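Local coordinates for putative cyclohexadienyl dehydrogenase and ADH prephenate dehydrogenase (Rhizobium meliloti, PDB 4WJI), which acts as a cyclohexadienyl dehydrogenase that binds NADP and tyrosine and probably oxidatively decarboxylates prephenate to 4-hydroxyphenylpyruvate on the route to tyrosine, at the interface of chains A and B. Coordinates in Å, arbitrary orientation; residue numbers count along the deposited sequence, not the author numbering. Chains: chain A/B, Putative cyclohexadienyl dehydrogenase and ADH prephenate dehydrogenase.

Contact 1: the interface of chains A and B. Residues chain A 193-194, 197, 250, 253-254; chain B 253, 257, 260-261, 264.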
# COMPACT_ATOMS: atom_id res chain seq x y z
N ILE A 193 -5.60 8.69 -5.78
CA ILE A 193 -6.30 9.84 -5.23
C ILE A 193 -6.57 9.68 -3.72
O ILE A 193 -6.32 10.61 -2.96
CB ILE A 193 -7.61 10.07 -5.98
CG1 ILE A 193 -7.29 10.61 -7.38
CG2 ILE A 193 -8.57 11.00 -5.22
CD1 ILE A 193 -8.44 10.47 -8.38
N ILE A 194 -7.00 8.47 -3.34
CA ILE A 194 -7.28 8.18 -1.95
C ILE A 194 -5.99 8.20 -1.11
O ILE A 194 -6.00 8.68 0.02
CB ILE A 194 -8.06 6.83 -1.83
CG1 ILE A 194 -9.44 6.90 -2.49
CG2 ILE A 194 -8.26 6.45 -0.41
CD1 ILE A 194 -10.34 8.02 -2.08
N ASN A 197 -5.06 11.69 -0.54
CA ASN A 197 -5.98 12.31 0.40
C ASN A 197 -5.65 11.93 1.83
O ASN A 197 -5.61 12.81 2.71
CB ASN A 197 -7.43 11.98 0.10
CG ASN A 197 -8.36 12.92 0.84
OD1 ASN A 197 -8.37 14.14 0.57
ND2 ASN A 197 -9.11 12.40 1.78
N LEU A 250 -15.19 7.94 -7.47
CA LEU A 250 -15.18 8.67 -6.20
C LEU A 250 -16.57 8.67 -5.57
O LEU A 250 -16.68 8.50 -4.34
CB LEU A 250 -14.69 10.10 -6.33
CG LEU A 250 -13.20 10.32 -6.39
CD1 LEU A 250 -12.90 11.72 -6.85
CD2 LEU A 250 -12.57 10.11 -5.02
N PHE A 253 -17.22 5.22 -4.05
CA PHE A 253 -16.36 5.10 -2.87
C PHE A 253 -16.95 5.86 -1.68
O PHE A 253 -16.98 5.34 -0.57
CB PHE A 253 -14.95 5.64 -3.21
CG PHE A 253 -14.04 5.74 -2.01
CD1 PHE A 253 -14.04 6.88 -1.21
CD2 PHE A 253 -13.19 4.69 -1.65
CE1 PHE A 253 -13.27 6.97 -0.08
CE2 PHE A 253 -12.39 4.79 -0.52
CZ PHE A 253 -12.42 5.93 0.26
N SER A 254 -17.34 7.12 -1.89
CA SER A 254 -17.87 7.92 -0.84
C SER A 254 -19.22 7.47 -0.30
O SER A 254 -19.43 7.55 0.93
CB SER A 254 -17.90 9.39 -1.23
OG SER A 254 -16.58 9.87 -1.40
N PHE B 253 -10.86 13.12 7.07
CA PHE B 253 -10.60 12.50 5.77
C PHE B 253 -11.69 12.84 4.76
O PHE B 253 -11.40 13.19 3.62
CB PHE B 253 -10.48 10.97 5.94
CG PHE B 253 -10.40 10.22 4.64
CD1 PHE B 253 -11.55 9.84 3.97
CD2 PHE B 253 -9.16 9.91 4.06
CE1 PHE B 253 -11.50 9.21 2.74
CE2 PHE B 253 -9.11 9.25 2.84
CZ PHE B 253 -10.28 8.90 2.18
N LEU B 257 -11.57 14.86 1.28
CA LEU B 257 -11.90 14.23 0.02
C LEU B 257 -12.95 15.03 -0.75
O LEU B 257 -12.89 15.11 -1.96
CB LEU B 257 -12.37 12.78 0.24
CG LEU B 257 -12.48 11.94 -1.02
CD1 LEU B 257 -11.13 11.80 -1.74
CD2 LEU B 257 -13.05 10.55 -0.74
N LEU B 260 -10.99 17.68 -2.54
CA LEU B 260 -10.27 17.10 -3.68
C LEU B 260 -11.23 16.76 -4.84
O LEU B 260 -10.93 17.03 -5.99
CB LEU B 260 -9.49 15.87 -3.21
CG LEU B 260 -8.45 15.24 -4.11
CD1 LEU B 260 -7.52 16.26 -4.69
CD2 LEU B 260 -7.67 14.22 -3.27
N GLN B 261 -12.39 16.18 -4.53
CA GLN B 261 -13.39 15.88 -5.51
C GLN B 261 -13.82 17.17 -6.24
O GLN B 261 -14.01 17.15 -7.49
CB GLN B 261 -14.59 15.21 -4.84
CG GLN B 261 -15.63 14.64 -5.75
CD GLN B 261 -16.72 15.64 -6.08
OE1 GLN B 261 -16.65 16.81 -5.67
NE2 GLN B 261 -17.72 15.19 -6.83
N ILE B 264 -11.16 18.21 -8.73
CA ILE B 264 -11.25 17.39 -9.94
C ILE B 264 -12.47 17.82 -10.81
O ILE B 264 -12.36 18.00 -12.03
CB ILE B 264 -11.31 15.89 -9.59
CG1 ILE B 264 -10.02 15.44 -8.90
CG2 ILE B 264 -11.50 15.05 -10.83
CD1 ILE B 264 -10.05 14.02 -8.37
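B:Leu257 pushes its forked tip between two helices of chain A, with A:Ile194 and A:Asn197 on helix 177-203 and A:Leu250, A:Phe253 and A:Ser254 on helix 243-265. This is the helical dimerization domain of the prephenate/arogenate dehydrogenase family, and it illustrates how one leucine can key two subunits together. With CG anti to the backbone N (chi1 -168°), the fork is carried toward chain A, where its two methyls meet different partners. B:Leu257 CD1 meets A:Ile194 CD1 at 3.9 Å, while B:Leu257 CD2 lies 3.7 Å from A:Phe253 CE1, on the ring's rim. A:Ile194 CD1 in turn lies over one face of that ring, offset toward the rim, and A:Ser254 OG sits at the ring's edge, so chain A itself builds the wall that the leucine meets. A:Phe253 CE1 and B:Phe253 CE1 approach rim to rim, 4.0 Å apart.

A polar clasp closes the packed part. A:Asn197 ND2, of the side-chain amide, donates to the backbone carbonyl B:Phe253 O at 3.0 Å. That oxygen lies close to the plane of the amide, whereas ND2 approaches tilted 24° from the carbonyl plane. The same nitrogen stands over the B:Phe253 ring, toward its rim, with amide and ring planes 80° apart. The amide carbon A:Asn197 CG also rests against B:Leu257 CA at 3.9 Å. An alanine in place of A:Asn197 would probably leave B:Phe253 O without this donor and open a gap beside B:Leu257.

Toward B:Ile264 the contact is mainly aliphatic and looser, B:Ile264 and B:Gln261 burying 17 and 19 Å² against 78 Å² for B:Leu257. A:Ile193 and A:Leu250 each reach B:Ile264 tip to tip; A:Ile193 CD1 stops 3.9 Å from B:Ile264 CD1. B:Leu260 brushes A:Ile193 with CD2 against CG2. B:Gln261, bent at its second torsion, lightly touches A:Leu250 CD1 with its CG.

Contact 2: the interface of chains A and B. Residues chain A 124, 144, 146, 173, 175, 183, 291; chain B 215-216.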
# COMPACT_ATOMS: atom_id res chain seq x y z
N ILE A 124 0.86 -1.73 -17.64
CA ILE A 124 0.31 -1.76 -16.28
C ILE A 124 1.44 -2.12 -15.35
O ILE A 124 1.48 -3.20 -14.77
CB ILE A 124 -0.91 -2.67 -16.19
CG1 ILE A 124 -1.89 -2.39 -17.33
CG2 ILE A 124 -1.56 -2.53 -14.84
CD1 ILE A 124 -2.42 -0.96 -17.45
N TRP A 144 0.78 -6.89 -17.31
CA TRP A 144 -0.12 -6.69 -18.40
C TRP A 144 0.16 -5.36 -19.10
O TRP A 144 0.68 -4.41 -18.48
CB TRP A 144 -1.61 -6.70 -17.92
CG TRP A 144 -2.07 -8.06 -17.63
CD1 TRP A 144 -1.99 -8.71 -16.41
CD2 TRP A 144 -2.65 -8.96 -18.52
NE1 TRP A 144 -2.48 -9.99 -16.53
CE2 TRP A 144 -2.87 -10.16 -17.83
CE3 TRP A 144 -2.97 -8.89 -19.88
CZ2 TRP A 144 -3.42 -11.28 -18.44
CZ3 TRP A 144 -3.50 -10.00 -20.48
CH2 TRP A 144 -3.73 -11.18 -19.75
N ILE A 146 -2.15 -2.93 -21.98
CA ILE A 146 -3.43 -2.78 -22.67
C ILE A 146 -3.23 -1.91 -23.90
O ILE A 146 -2.73 -0.78 -23.81
CB ILE A 146 -4.51 -2.16 -21.74
CG1 ILE A 146 -4.75 -3.02 -20.48
CG2 ILE A 146 -5.81 -1.93 -22.49
CD1 ILE A 146 -5.56 -2.33 -19.40
N ASP A 173 -3.63 -7.30 -23.70
CA ASP A 173 -5.07 -7.30 -23.92
C ASP A 173 -5.43 -6.09 -24.76
O ASP A 173 -4.80 -5.08 -24.66
CB ASP A 173 -5.84 -7.13 -22.61
CG ASP A 173 -6.18 -8.41 -21.95
OD1 ASP A 173 -6.25 -9.42 -22.61
OD2 ASP A 173 -6.37 -8.41 -20.70
N MSE A 175 -8.66 -3.42 -25.71
CA MSE A 175 -9.99 -2.96 -25.34
C MSE A 175 -10.30 -1.61 -25.89
O MSE A 175 -9.45 -0.92 -26.38
CB MSE A 175 -10.28 -3.01 -23.83
CG MSE A 175 -9.42 -2.02 -23.08
SE MSE A 175 -9.51 -2.31 -21.11
CE MSE A 175 -8.65 -4.04 -21.00
N VAL A 183 -12.00 1.06 -16.23
CA VAL A 183 -11.21 0.05 -15.51
C VAL A 183 -10.07 0.72 -14.73
O VAL A 183 -9.87 0.49 -13.52
CB VAL A 183 -10.67 -1.03 -16.46
CG1 VAL A 183 -9.73 -1.99 -15.72
CG2 VAL A 183 -11.81 -1.86 -17.08
N GLN A 291 0.22 -11.48 -9.19
CA GLN A 291 0.27 -10.02 -9.37
C GLN A 291 0.62 -9.26 -8.12
O GLN A 291 0.71 -8.06 -8.17
CB GLN A 291 -1.00 -9.48 -10.00
CG GLN A 291 -1.22 -9.86 -11.48
CD GLN A 291 -0.10 -9.38 -12.37
OE1 GLN A 291 0.33 -8.26 -12.26
NE2 GLN A 291 0.43 -10.26 -13.20
N LYS B 215 -6.29 -8.76 -12.76
CA LYS B 215 -5.27 -8.68 -13.78
C LYS B 215 -4.47 -7.36 -13.74
O LYS B 215 -3.26 -7.37 -13.94
CB LYS B 215 -5.86 -8.83 -15.19
CG LYS B 215 -6.33 -10.25 -15.46
CD LYS B 215 -7.24 -10.36 -16.67
CE LYS B 215 -6.61 -9.79 -17.90
NZ LYS B 215 -7.35 -10.34 -19.12
N TYR B 216 -5.15 -6.22 -13.53
CA TYR B 216 -4.54 -4.92 -13.67
C TYR B 216 -4.22 -4.27 -12.34
O TYR B 216 -3.91 -3.05 -12.26
CB TYR B 216 -5.43 -4.01 -14.53
CG TYR B 216 -5.83 -4.63 -15.89
CD1 TYR B 216 -4.92 -5.29 -16.71
CD2 TYR B 216 -7.16 -4.60 -16.30
CE1 TYR B 216 -5.34 -5.86 -17.92
CE2 TYR B 216 -7.55 -5.15 -17.49
CZ TYR B 216 -6.66 -5.80 -18.27
OH TYR B 216 -7.09 -6.34 -19.47
O HOH W 1 -1.30 -6.14 -12.60
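The ring of B:Tyr216 has A:Ile146 on one face, its CD1 methyl 3.7 Å above the plane and over the centre, while CB of its own neighbour B:Lys215 lies toward the rim of the opposite face. At the ring's edge, in plane, comes A:Trp144 CB, and the indole's five-membered ring stands at 90° to the phenol in an edge-to-face pair. The indole has its own cover: B:Lys215 CE lies over the six-membered ring of A:Trp144, 3.6 Å from its centroid, in a CH-pi contact. Here a member of the prephenate/arogenate dehydrogenase family offers an example of an aromatic anchor between subunits, the end of helix 210-215 and the following residue of chain B docking on strands 144-147 and 171-174 of chain A.

Both anchoring side chains finish at one carboxylate oxygen. The phenol B:Tyr216 OH donates to A:Asp173 OD2 at 2.5 Å, a short bond arriving on the anti side and 20° out of the carboxylate plane. The lysine amino group, B:Lys215 NZ, takes the syn lone pair of the same A:Asp173 OD2 at 2.7 Å, forming a salt bridge as well as a hydrogen bond. A turn at chi3 (55°) in the lysine chain carries CE across the indole before NZ meets the acid tip to tip. Two donors thus grip one oxygen from different sides, and the lysine's nearby positive charge would be expected to stabilise the carboxylate.

The rest of the phenol is packed mainly by apolar groups. A:Val183 CG1, on helix 177-203, touches B:Tyr216 CD2 at 3.7 Å, and the selenomethionine A:Met175 brings its CE methyl tip to tip toward the hydroxyl end. A:Ile124 CG2 lies against the tyrosine backbone. Beyond the indole, water 1 links the side-chain amide oxygen A:Gln291 OE1 with the backbone carbonyl B:Lys215 O, a polar bridge beside the aromatic packing.

Contact 1 and contact 2 lie about 24 Å apart, measured between the centres of their C-alpha atoms, and share no residue. They are joined on chain A by helix 177-203, which sends A:Val183 to contact 2 and, a few turns later, A:Ile193, A:Ile194 and A:Asn197 to contact 1. Contact 1 sets that helix and helix 243-265 of chain A against helix 243-265 of chain B, whereas contact 2 brings a helix end of one subunit to the strands of the other. Because the interface is two-fold symmetric, each patch recurs with the chains exchanged, and the pairing is likely to influence how the nucleotide-binding part sits against the partner subunit.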